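Local coordinates for lipoprotein, putative (Bacillus anthracis, PDB 4O4A), which is of unknown function but, as a putative lipoprotein, is probably held at the outer face of the cell membrane by a lipid anchor, at residues E59-T64 / N77-T82; L86-T89 / Q95-K98; N123-R128 / N138-P143; N145-H148 / M154-L157. All coordinates share one frame; numbering follows the deposited sequence.

Contact 1 (E59-T64 / N77-T82)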
loop_
_atom_site.group_PDB
_atom_site.type_symbol
_atom_site.label_atom_id
_atom_site.label_comp_id
_atom_site.label_asym_id
_atom_site.label_seq_id
_atom_site.Cartn_x
_atom_site.Cartn_y
_atom_site.Cartn_z
ATOM N N GLU B 59 45.376 5.293 -11.470
ATOM C CA GLU B 59 45.521 4.819 -10.106
ATOM C C GLU B 59 44.180 4.370 -9.508
ATOM O O GLU B 59 44.131 3.889 -8.383
ATOM C CB GLU B 59 46.108 5.953 -9.275
ATOM C CG GLU B 59 45.288 7.241 -9.364
ATOM C CD GLU B 59 46.040 8.450 -8.839
ATOM O OE1 GLU B 59 47.094 8.247 -8.193
ATOM O OE2 GLU B 59 45.587 9.598 -9.076
ATOM N N PHE B 60 43.103 4.514 -10.276
ATOM C CA PHE B 60 41.757 4.170 -9.821
ATOM C C PHE B 60 41.276 2.788 -10.208
ATOM O O PHE B 60 41.624 2.290 -11.268
ATOM C CB PHE B 60 40.775 5.148 -10.414
ATOM C CG PHE B 60 40.918 6.541 -9.901
ATOM C CD1 PHE B 60 41.910 7.367 -10.378
ATOM C CD2 PHE B 60 40.023 7.036 -8.972
ATOM C CE1 PHE B 60 42.026 8.670 -9.921
ATOM C CE2 PHE B 60 40.133 8.334 -8.504
ATOM C CZ PHE B 60 41.140 9.149 -8.979
ATOM N N SER B 61 40.460 2.186 -9.339
ATOM C CA SER B 61 39.838 0.897 -9.616
ATOM C C SER B 61 38.503 1.287 -10.183
ATOM O O SER B 61 37.935 2.296 -9.779
ATOM C CB SER B 61 39.646 0.066 -8.350
ATOM O OG SER B 61 40.879 -0.237 -7.736
ATOM N N VAL B 62 37.985 0.512 -11.117
ATOM C CA VAL B 62 36.735 0.894 -11.770
ATOM C C VAL B 62 35.623 -0.092 -11.517
ATOM O O VAL B 62 35.721 -1.241 -11.905
ATOM C CB VAL B 62 36.921 1.018 -13.293
ATOM C CG1 VAL B 62 35.658 1.559 -13.946
ATOM C CG2 VAL B 62 38.088 1.930 -13.612
ATOM N N VAL B 63 34.562 0.387 -10.878
ATOM C CA VAL B 63 33.396 -0.421 -10.605
ATOM C C VAL B 63 32.345 -0.064 -11.621
ATOM O O VAL B 63 31.935 1.086 -11.710
ATOM C CB VAL B 63 32.825 -0.171 -9.204
ATOM C CG1 VAL B 63 31.495 -0.895 -9.040
ATOM C CG2 VAL B 63 33.803 -0.626 -8.137
ATOM N N THR B 64 31.917 -1.057 -12.391
ATOM C CA THR B 64 30.889 -0.871 -13.398
ATOM C C THR B 64 29.663 -1.607 -12.952
ATOM O O THR B 64 29.685 -2.825 -12.811
ATOM C CB THR B 64 31.311 -1.429 -14.756
ATOM O OG1 THR B 64 32.392 -0.650 -15.272
ATOM C CG2 THR B 64 30.167 -1.358 -15.729
ATOM N N ASN B 77 39.097 -7.000 -1.913
ATOM C CA ASN B 77 38.325 -6.104 -1.067
ATOM C C ASN B 77 38.316 -4.700 -1.623
ATOM O O ASN B 77 39.026 -4.396 -2.593
ATOM C CB ASN B 77 38.897 -6.121 0.361
ATOM C CG ASN B 77 37.909 -5.639 1.408
ATOM O OD1 ASN B 77 36.899 -5.009 1.097
ATOM N ND2 ASN B 77 38.167 -5.988 2.657
HETATM N N MSE B 78 37.504 -3.852 -1.007
HETATM C CA MSE B 78 37.439 -2.469 -1.375
HETATM C C MSE B 78 38.666 -1.788 -0.832
HETATM O O MSE B 78 39.361 -2.291 0.061
HETATM C CB MSE B 78 36.155 -1.827 -0.853
HETATM C CG MSE B 78 36.190 -1.596 0.655
HETATM SE SE MSE B 78 34.394 -1.792 1.408
HETATM C CE MSE B 78 34.623 -3.351 2.579
ATOM N N LYS B 79 38.928 -0.619 -1.379
ATOM C CA LYS B 79 40.074 0.154 -0.987
ATOM C C LYS B 79 39.736 0.997 0.226
ATOM O O LYS B 79 38.564 1.298 0.512
ATOM C CB LYS B 79 40.572 1.022 -2.141
ATOM C CG LYS B 79 41.479 0.296 -3.136
ATOM C CD LYS B 79 42.079 1.250 -4.165
ATOM C CE LYS B 79 42.778 0.491 -5.273
ATOM N NZ LYS B 79 43.114 1.390 -6.414
ATOM N N PHE B 80 40.785 1.354 0.948
ATOM C CA PHE B 80 40.667 2.135 2.159
ATOM C C PHE B 80 41.584 3.340 2.163
ATOM O O PHE B 80 42.645 3.321 1.567
ATOM C CB PHE B 80 40.991 1.241 3.343
ATOM C CG PHE B 80 40.071 0.071 3.464
ATOM C CD1 PHE B 80 38.764 0.233 3.915
ATOM C CD2 PHE B 80 40.506 -1.195 3.112
ATOM C CE1 PHE B 80 37.913 -0.857 4.015
ATOM C CE2 PHE B 80 39.665 -2.287 3.207
ATOM C CZ PHE B 80 38.365 -2.118 3.660
ATOM N N GLY B 81 41.149 4.397 2.836
ATOM C CA GLY B 81 41.979 5.586 3.018
ATOM C C GLY B 81 41.194 6.849 2.859
ATOM O O GLY B 81 39.975 6.855 3.033
ATOM N N THR B 82 41.875 7.926 2.515
ATOM C CA THR B 82 41.193 9.184 2.306
ATOM C C THR B 82 40.273 9.022 1.089
ATOM O O THR B 82 40.733 8.648 0.022
ATOM C CB THR B 82 42.193 10.322 2.070
ATOM O OG1 THR B 82 43.018 10.490 3.225
ATOM C CG2 THR B 82 41.462 11.637 1.767
#
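K79 reaches S61 end-on: its ammonium NZ lies 3.1 Å from S61 OG and donates a weak hydrogen bond to that hydroxyl. The methylene behind the charge comes along, with K79 CE 3.2 Å from S61 OG, while K79 CD, at 4.1 Å from the same oxygen, is already drawing away. NZ also passes 3.3 Å from the carbonyl oxygen E59 O, but the angle is too poor for a hydrogen bond, so this neighbour adds at most a favourable electrostatic term. The reach depends on the lysine's shape. CG stands beside the backbone N (chi1 -83°), and from there the chain runs extended to NZ, which lets it reach S61 although S61 CA and K79 CA, the nearest alpha carbons, are 8.7 Å apart. The contact joins two differently built parts of the fold. Strand 60-64 sits in a mixed sheet between strand 56-57, antiparallel to it, and strand 30-35, parallel to it; residues 77-82 belong to the long loop that leaves strand 70-72 of the other sheet, lies against P120 of strand 117-126 and leads to strand 86-90. S61 is fixed by backbone hydrogen bonds to D29 and I31, and its side chain also touches L54 and K56. K79 touches D29 as well, which places an acidic residue close to the lysine. F60 points away from the loop and packs on I31.

Contact 2 (L86-T89 / Q95-K98)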
loop_
_atom_site.group_PDB
_atom_site.type_symbol
_atom_site.label_atom_id
_atom_site.label_comp_id
_atom_site.label_asym_id
_atom_site.label_seq_id
_atom_site.Cartn_x
_atom_site.Cartn_y
_atom_site.Cartn_z
ATOM N N LEU B 86 35.340 8.949 -7.520
ATOM C CA LEU B 86 34.660 9.694 -8.575
ATOM C C LEU B 86 33.457 8.885 -9.041
ATOM O O LEU B 86 33.492 7.652 -9.059
ATOM C CB LEU B 86 35.598 9.947 -9.739
ATOM C CG LEU B 86 36.823 10.805 -9.406
ATOM C CD1 LEU B 86 37.774 10.866 -10.585
ATOM C CD2 LEU B 86 36.399 12.212 -8.982
ATOM N N TYR B 87 32.382 9.573 -9.388
ATOM C CA TYR B 87 31.157 8.912 -9.808
ATOM C C TYR B 87 30.718 9.430 -11.170
ATOM O O TYR B 87 30.823 10.619 -11.467
ATOM C CB TYR B 87 30.060 9.142 -8.765
ATOM C CG TYR B 87 30.488 8.833 -7.340
ATOM C CD1 TYR B 87 30.305 7.576 -6.787
ATOM C CD2 TYR B 87 31.056 9.808 -6.545
ATOM C CE1 TYR B 87 30.691 7.279 -5.485
ATOM C CE2 TYR B 87 31.441 9.533 -5.239
ATOM C CZ TYR B 87 31.258 8.263 -4.715
ATOM O OH TYR B 87 31.660 7.969 -3.418
ATOM N N TYR B 88 30.260 8.524 -12.019
ATOM C CA TYR B 88 29.797 8.906 -13.329
ATOM C C TYR B 88 28.616 8.081 -13.727
ATOM O O TYR B 88 28.440 6.966 -13.232
ATOM C CB TYR B 88 30.858 8.624 -14.371
ATOM C CG TYR B 88 32.184 9.305 -14.188
ATOM C CD1 TYR B 88 33.171 8.731 -13.428
ATOM C CD2 TYR B 88 32.481 10.485 -14.851
ATOM C CE1 TYR B 88 34.403 9.330 -13.306
ATOM C CE2 TYR B 88 33.714 11.084 -14.728
ATOM C CZ TYR B 88 34.661 10.503 -13.957
ATOM O OH TYR B 88 35.880 11.110 -13.828
ATOM N N THR B 89 27.805 8.629 -14.624
ATOM C CA THR B 89 26.735 7.858 -15.235
ATOM C C THR B 89 27.257 7.543 -16.635
ATOM O O THR B 89 28.093 8.281 -17.161
ATOM C CB THR B 89 25.424 8.628 -15.386
ATOM O OG1 THR B 89 25.690 9.887 -16.020
ATOM C CG2 THR B 89 24.786 8.867 -14.062
ATOM N N GLN B 95 29.970 6.603 -22.997
ATOM C CA GLN B 95 30.428 7.948 -22.653
ATOM C C GLN B 95 29.998 8.286 -21.238
ATOM O O GLN B 95 28.862 8.023 -20.831
ATOM C CB GLN B 95 29.950 9.028 -23.613
ATOM C CG GLN B 95 30.726 9.107 -24.926
ATOM C CD GLN B 95 30.006 8.496 -26.094
ATOM O OE1 GLN B 95 28.770 8.455 -26.125
ATOM N NE2 GLN B 95 30.764 8.082 -27.102
ATOM N N ARG B 96 30.936 8.859 -20.492
ATOM C CA ARG B 96 30.739 9.183 -19.092
ATOM C C ARG B 96 30.306 10.611 -18.825
ATOM O O ARG B 96 30.688 11.545 -19.517
ATOM C CB ARG B 96 32.041 8.916 -18.334
ATOM C CG ARG B 96 32.507 7.472 -18.413
ATOM C CD ARG B 96 33.877 7.279 -17.791
ATOM N NE ARG B 96 34.297 5.875 -17.891
ATOM C CZ ARG B 96 35.470 5.403 -17.468
ATOM N NH1 ARG B 96 36.364 6.214 -16.907
ATOM N NH2 ARG B 96 35.747 4.118 -17.618
ATOM N N THR B 97 29.512 10.768 -17.784
ATOM C CA THR B 97 29.045 12.067 -17.363
ATOM C C THR B 97 29.222 12.091 -15.865
ATOM O O THR B 97 28.652 11.270 -15.143
ATOM C CB THR B 97 27.582 12.278 -17.739
ATOM O OG1 THR B 97 27.444 12.158 -19.164
ATOM C CG2 THR B 97 27.119 13.632 -17.291
ATOM N N LYS B 98 30.038 13.019 -15.398
ATOM C CA LYS B 98 30.320 13.134 -13.977
ATOM C C LYS B 98 29.085 13.557 -13.208
ATOM O O LYS B 98 28.284 14.341 -13.695
ATOM C CB LYS B 98 31.451 14.137 -13.742
ATOM C CG LYS B 98 31.955 14.137 -12.322
ATOM C CD LYS B 98 33.223 14.957 -12.168
ATOM C CE LYS B 98 33.766 14.816 -10.749
ATOM N NZ LYS B 98 35.164 15.311 -10.605
#
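T89 and T97 form the hydrogen-bonded pair: T89 N donates to T97 O at 2.8 Å, and T97 N returns a bond to T89 O at 2.9 Å. T89 OG1 adds a weak bond to T97 O at 3.4 Å; chi1 of 51° puts this hydroxyl between its own N and carbonyl carbon, where it also lies against T97 CB. The next pair, Y88 with K98, is non-hydrogen-bonded, and alpha hydrogens face carbonyls instead, as in the contact of Y88 CA with T97 O at 3.2 Å. These are the arms of an antiparallel beta hairpin, strands 86-90 and 96-98, with 96-98 outermost in its sheet within this chain; strand 86-90 bonds on its other side to 30-35. T89 and T97 share one face of the sheet, Y88 and K98 the other. Y88 CD2 rests 3.5 Å from K98 CA, obliquely to the ring. R96 lays CD over one face of that ring, while its guanidinium, too distant for more than a weak cation-pi attraction, forms a salt bridge with E57. The extended K98 chain ends beside L86, with NZ 3.7 Å from L86 CD2. The Y87 ring meets that of Y32 with the planes nearly parallel.

Contact 3 (N123-R128 / N138-P143). With SO4 (sulfate ion), chain F.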
loop_
_atom_site.group_PDB
_atom_site.type_symbol
_atom_site.label_atom_id
_atom_site.label_comp_id
_atom_site.label_asym_id
_atom_site.label_seq_id
_atom_site.Cartn_x
_atom_site.Cartn_y
_atom_site.Cartn_z
ATOM N N ASN B 123 27.191 -0.855 0.250
ATOM C CA ASN B 123 25.868 -0.380 -0.088
ATOM C C ASN B 123 25.901 1.094 -0.352
ATOM O O ASN B 123 26.306 1.881 0.507
ATOM C CB ASN B 123 24.901 -0.655 1.046
ATOM C CG ASN B 123 24.456 -2.079 1.091
ATOM O OD1 ASN B 123 23.837 -2.552 0.153
ATOM N ND2 ASN B 123 24.723 -2.765 2.204
ATOM N N LEU B 124 25.513 1.471 -1.557
ATOM C CA LEU B 124 25.437 2.860 -1.925
ATOM C C LEU B 124 24.086 3.091 -2.529
ATOM O O LEU B 124 23.351 2.164 -2.815
ATOM C CB LEU B 124 26.478 3.243 -2.963
ATOM C CG LEU B 124 27.942 3.140 -2.583
ATOM C CD1 LEU B 124 28.410 1.746 -2.935
ATOM C CD2 LEU B 124 28.768 4.160 -3.350
ATOM N N GLU B 125 23.783 4.351 -2.759
ATOM C CA GLU B 125 22.522 4.719 -3.314
ATOM C C GLU B 125 22.757 5.919 -4.187
ATOM O O GLU B 125 23.536 6.816 -3.840
ATOM C CB GLU B 125 21.569 5.036 -2.178
ATOM C CG GLU B 125 20.158 5.329 -2.602
ATOM C CD GLU B 125 19.244 5.639 -1.435
ATOM O OE1 GLU B 125 19.597 5.344 -0.275
ATOM O OE2 GLU B 125 18.153 6.191 -1.688
ATOM N N VAL B 126 22.078 5.955 -5.320
ATOM C CA VAL B 126 22.231 7.064 -6.244
ATOM C C VAL B 126 20.882 7.659 -6.544
ATOM O O VAL B 126 19.846 6.966 -6.472
ATOM C CB VAL B 126 22.879 6.600 -7.562
ATOM C CG1 VAL B 126 22.011 5.567 -8.276
ATOM C CG2 VAL B 126 23.145 7.769 -8.483
ATOM N N THR B 127 20.897 8.940 -6.900
ATOM C CA THR B 127 19.689 9.649 -7.309
ATOM C C THR B 127 20.008 10.568 -8.481
ATOM O O THR B 127 21.169 10.979 -8.683
ATOM C CB THR B 127 19.102 10.507 -6.169
ATOM O OG1 THR B 127 17.896 11.133 -6.591
ATOM C CG2 THR B 127 20.075 11.583 -5.737
ATOM N N ARG B 128 18.977 10.853 -9.270
ATOM C CA ARG B 128 19.068 11.803 -10.379
ATOM C C ARG B 128 18.129 12.953 -10.034
ATOM O O ARG B 128 18.403 14.117 -10.309
ATOM C CB ARG B 128 18.599 11.148 -11.651
ATOM C CG ARG B 128 19.306 9.833 -11.944
ATOM C CD ARG B 128 18.497 8.931 -12.877
ATOM N NE ARG B 128 17.864 9.638 -13.986
ATOM C CZ ARG B 128 16.827 9.138 -14.651
ATOM N NH1 ARG B 128 16.298 7.980 -14.281
ATOM N NH2 ARG B 128 16.289 9.808 -15.654
ATOM N N ASN B 138 21.608 10.787 4.202
ATOM C CA ASN B 138 20.580 9.811 4.580
ATOM C C ASN B 138 19.981 8.915 3.520
ATOM O O ASN B 138 19.290 7.957 3.849
ATOM C CB ASN B 138 19.432 10.573 5.197
ATOM C CG ASN B 138 19.868 11.396 6.369
ATOM O OD1 ASN B 138 20.610 10.926 7.237
ATOM N ND2 ASN B 138 19.371 12.615 6.444
ATOM N N GLY B 139 20.229 9.208 2.256
ATOM C CA GLY B 139 19.623 8.414 1.198
ATOM C C GLY B 139 18.137 8.743 1.130
ATOM O O GLY B 139 17.644 9.580 1.874
ATOM N N ARG B 140 17.416 8.084 0.243
ATOM C CA ARG B 140 16.002 8.370 0.062
ATOM C C ARG B 140 15.167 7.924 1.238
ATOM O O ARG B 140 15.518 6.985 1.942
ATOM C CB ARG B 140 15.475 7.714 -1.222
ATOM C CG ARG B 140 15.242 6.216 -1.137
ATOM C CD ARG B 140 14.940 5.627 -2.509
ATOM N NE ARG B 140 14.704 4.182 -2.459
ATOM C CZ ARG B 140 15.654 3.269 -2.310
ATOM N NH1 ARG B 140 15.333 1.986 -2.279
ATOM N NH2 ARG B 140 16.929 3.632 -2.172
ATOM N N GLU B 141 14.052 8.619 1.430
ATOM C CA GLU B 141 13.102 8.327 2.506
ATOM C C GLU B 141 12.350 7.054 2.130
ATOM O O GLU B 141 11.900 6.915 1.002
ATOM C CB GLU B 141 12.177 9.542 2.692
ATOM C CG GLU B 141 11.149 9.535 3.855
ATOM C CD GLU B 141 9.775 8.984 3.483
ATOM O OE1 GLU B 141 8.850 9.059 4.331
ATOM O OE2 GLU B 141 9.590 8.490 2.347
ATOM N N VAL B 142 12.295 6.106 3.057
ATOM C CA VAL B 142 11.608 4.837 2.853
ATOM C C VAL B 142 10.677 4.634 4.037
ATOM O O VAL B 142 10.894 5.243 5.082
ATOM C CB VAL B 142 12.582 3.636 2.777
ATOM C CG1 VAL B 142 13.555 3.806 1.618
ATOM C CG2 VAL B 142 13.339 3.457 4.086
ATOM N N PRO B 143 9.646 3.774 3.888
ATOM C CA PRO B 143 8.669 3.513 4.965
ATOM C C PRO B 143 9.305 3.101 6.293
ATOM O O PRO B 143 10.389 2.517 6.323
ATOM C CB PRO B 143 7.806 2.410 4.393
ATOM C CG PRO B 143 7.911 2.580 2.905
ATOM C CD PRO B 143 9.298 3.063 2.643
HETATM S S SO4 F . 11.493 2.264 -3.457
HETATM O O1 SO4 F . 11.511 2.750 -2.043
HETATM O O2 SO4 F . 11.722 3.409 -4.366
HETATM O O3 SO4 F . 12.557 1.253 -3.667
HETATM O O4 SO4 F . 10.178 1.637 -3.772
HETATM O O HOH W 1 17.488 5.461 1.159
#
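E125, on strand 117-126, faces the turn where the chain leaves helix 133-138 at G139 with a positive phi, their alpha carbons 6.5 Å apart. The E125 chain is fully extended, and its OE2 takes two hydrogen bonds from R140. The backbone N of R140 meets OE2 at 2.8 Å, on the syn side of the carboxylate; R140 NH2, 2.9 Å from OE2, comes down on it from above, 86° out of the plane. The guanidinium points its edge at the oxygen, the two flat groups almost perpendicular. R140 CG sits between its N and carbonyl carbon (chi1 76°); the side chain passes OE2 and turns at chi4 (-75°), so that NH2 arrives from the face opposite the one used by the backbone N. The other oxygen, OE1, lies 3.4 Å from G139 CA, where no side chain intervenes. It also accepts from a water, at 2.6 Å from OE1, that donates a second bond to R140 O. R140 NH1 turns elsewhere, to D41 in a salt bridge and, 3.2 Å away, to O3 of a sulfate ion probably from the crystallisation liquor. T129 of a second subunit packs on R140. R140 shares its charge between E125 and D41; with the main-chain N-H and the water it would still help to stabilise a negative charge on the buried E125, and the bonds fix the post-helix turn to the strand.

Contact 4 (N145-H148 / M154-L157)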
loop_
_atom_site.group_PDB
_atom_site.type_symbol
_atom_site.label_atom_id
_atom_site.label_comp_id
_atom_site.label_asym_id
_atom_site.label_seq_id
_atom_site.Cartn_x
_atom_site.Cartn_y
_atom_site.Cartn_z
ATOM N N ASN B 145 8.357 0.936 9.262
ATOM C CA ASN B 145 8.506 -0.444 9.758
ATOM C C ASN B 145 9.074 -1.448 8.756
ATOM O O ASN B 145 9.665 -2.456 9.121
ATOM C CB ASN B 145 7.168 -0.937 10.288
ATOM C CG ASN B 145 6.575 -0.010 11.342
ATOM O OD1 ASN B 145 6.837 1.188 11.344
ATOM N ND2 ASN B 145 5.761 -0.568 12.239
ATOM N N GLN B 146 8.860 -1.173 7.488
ATOM C CA GLN B 146 9.368 -1.995 6.418
ATOM C C GLN B 146 10.889 -2.070 6.403
ATOM O O GLN B 146 11.565 -1.128 6.753
ATOM C CB GLN B 146 8.885 -1.395 5.104
ATOM C CG GLN B 146 9.567 -1.944 3.879
ATOM C CD GLN B 146 9.223 -1.180 2.611
ATOM O OE1 GLN B 146 10.088 -0.980 1.759
ATOM N NE2 GLN B 146 7.973 -0.745 2.480
ATOM N N GLU B 147 11.416 -3.206 5.974
ATOM C CA GLU B 147 12.846 -3.391 5.854
ATOM C C GLU B 147 13.265 -2.470 4.699
ATOM O O GLU B 147 12.458 -2.116 3.822
ATOM C CB GLU B 147 13.191 -4.848 5.542
ATOM C CG GLU B 147 12.827 -5.269 4.129
ATOM C CD GLU B 147 13.137 -6.726 3.834
ATOM O OE1 GLU B 147 13.757 -7.424 4.688
ATOM O OE2 GLU B 147 12.764 -7.163 2.725
ATOM N N HIS B 148 14.526 -2.086 4.686
ATOM C CA HIS B 148 15.000 -1.222 3.622
ATOM C C HIS B 148 15.084 -2.058 2.336
ATOM O O HIS B 148 15.555 -3.200 2.372
ATOM C CB HIS B 148 16.352 -0.639 3.980
ATOM C CG HIS B 148 16.772 0.482 3.092
ATOM N ND1 HIS B 148 17.303 0.282 1.837
ATOM C CD2 HIS B 148 16.756 1.823 3.285
ATOM C CE1 HIS B 148 17.588 1.447 1.290
ATOM N NE2 HIS B 148 17.276 2.399 2.151
HETATM N N MSE B 154 19.994 -7.264 -1.788
HETATM C CA MSE B 154 21.169 -8.005 -1.333
HETATM C C MSE B 154 20.852 -9.471 -1.195
HETATM O O MSE B 154 21.615 -10.343 -1.620
HETATM C CB MSE B 154 21.608 -7.430 0.020
HETATM C CG MSE B 154 22.748 -8.214 0.671
HETATM SE SE MSE B 154 24.372 -8.210 -0.460
HETATM C CE MSE B 154 25.284 -6.704 0.341
ATOM N N ARG B 155 19.722 -9.746 -0.577
ATOM C CA ARG B 155 19.280 -11.100 -0.375
ATOM C C ARG B 155 19.267 -11.815 -1.714
ATOM O O ARG B 155 19.823 -12.894 -1.835
ATOM C CB ARG B 155 17.879 -11.086 0.221
ATOM C CG ARG B 155 17.451 -12.418 0.762
ATOM C CD ARG B 155 16.060 -12.369 1.429
ATOM N NE ARG B 155 15.889 -11.173 2.212
ATOM C CZ ARG B 155 14.924 -10.264 2.066
ATOM N NH1 ARG B 155 13.920 -10.420 1.206
ATOM N NH2 ARG B 155 14.926 -9.214 2.864
ATOM N N ASP B 156 18.662 -11.186 -2.722
ATOM C CA ASP B 156 18.560 -11.770 -4.055
ATOM C C ASP B 156 19.901 -11.862 -4.749
ATOM O O ASP B 156 20.176 -12.836 -5.440
ATOM C CB ASP B 156 17.588 -10.974 -4.928
ATOM C CG ASP B 156 16.156 -10.990 -4.389
ATOM O OD1 ASP B 156 15.790 -11.926 -3.639
ATOM O OD2 ASP B 156 15.383 -10.066 -4.724
ATOM N N LEU B 157 20.744 -10.863 -4.557
ATOM C CA LEU B 157 22.052 -10.851 -5.200
ATOM C C LEU B 157 22.931 -11.974 -4.689
ATOM O O LEU B 157 23.646 -12.601 -5.463
ATOM C CB LEU B 157 22.754 -9.513 -4.978
ATOM C CG LEU B 157 24.175 -9.410 -5.543
ATOM C CD1 LEU B 157 24.212 -9.710 -7.036
ATOM C CD2 LEU B 157 24.777 -8.052 -5.258
#
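The start of helix 149-166 is where E147 and R155 meet: E147 lies in the loop just ahead of the N-cap residue H148, and R155 sits on the helix. A single nitrogen, R155 NH2, carries the salt bridge. It lies 2.8 Å from E147 OE1 and 3.0 Å from E147 OE2, the latter a nearly straight hydrogen bond (176°) that reaches OE2 on its syn side. The carboxylate stands at the guanidinium edge with both oxygens toward NH2; the two planes are 28° apart. The glutamate is extended beyond CG; the arginine bends at chi3 (-41°) to bring its end up to the carboxylate. Beside them, H148 ND1 caps A150 N, and its ring touches R140 and V142, while the helix lies on strand 40-45 through M154 and L157. A third subunit closes over this surface: the backbone N of R96 of that subunit makes a weak hydrogen bond to E147 OE2, and R96 NE comes near R155 NH1, like charges close together, while R155 packs on E57 of the same subunit. The E147 carboxylate pairs with R155, which would probably soften the approach of R96 of the third subunit; E57 of that subunit may help. The bridge thus ties the loop to its helix within the chain and takes part in the subunit interface.

Contacts 1 and 2 lie on the same mixed sheet, their centres 15 Å apart, and touch where F60 CE2 meets L86 CD1 at 4.0 Å. Contact 2 also meets contact 3, whose strand segment belongs to the other sheet, through Y87 CE1 and L124 CD2, 4.2 Å apart. Contacts 3 and 4 are neighbours, with centres 13 Å apart: V142 CG2 packs on H148 CD2 at 3.9 Å, so the loop between the two helices serves both. Contacts 2 and 4 are far apart within one chain, their centres about 27 Å from each other, yet the assembly brings them together, because residues 96-97 of a third subunit pack on 145-147.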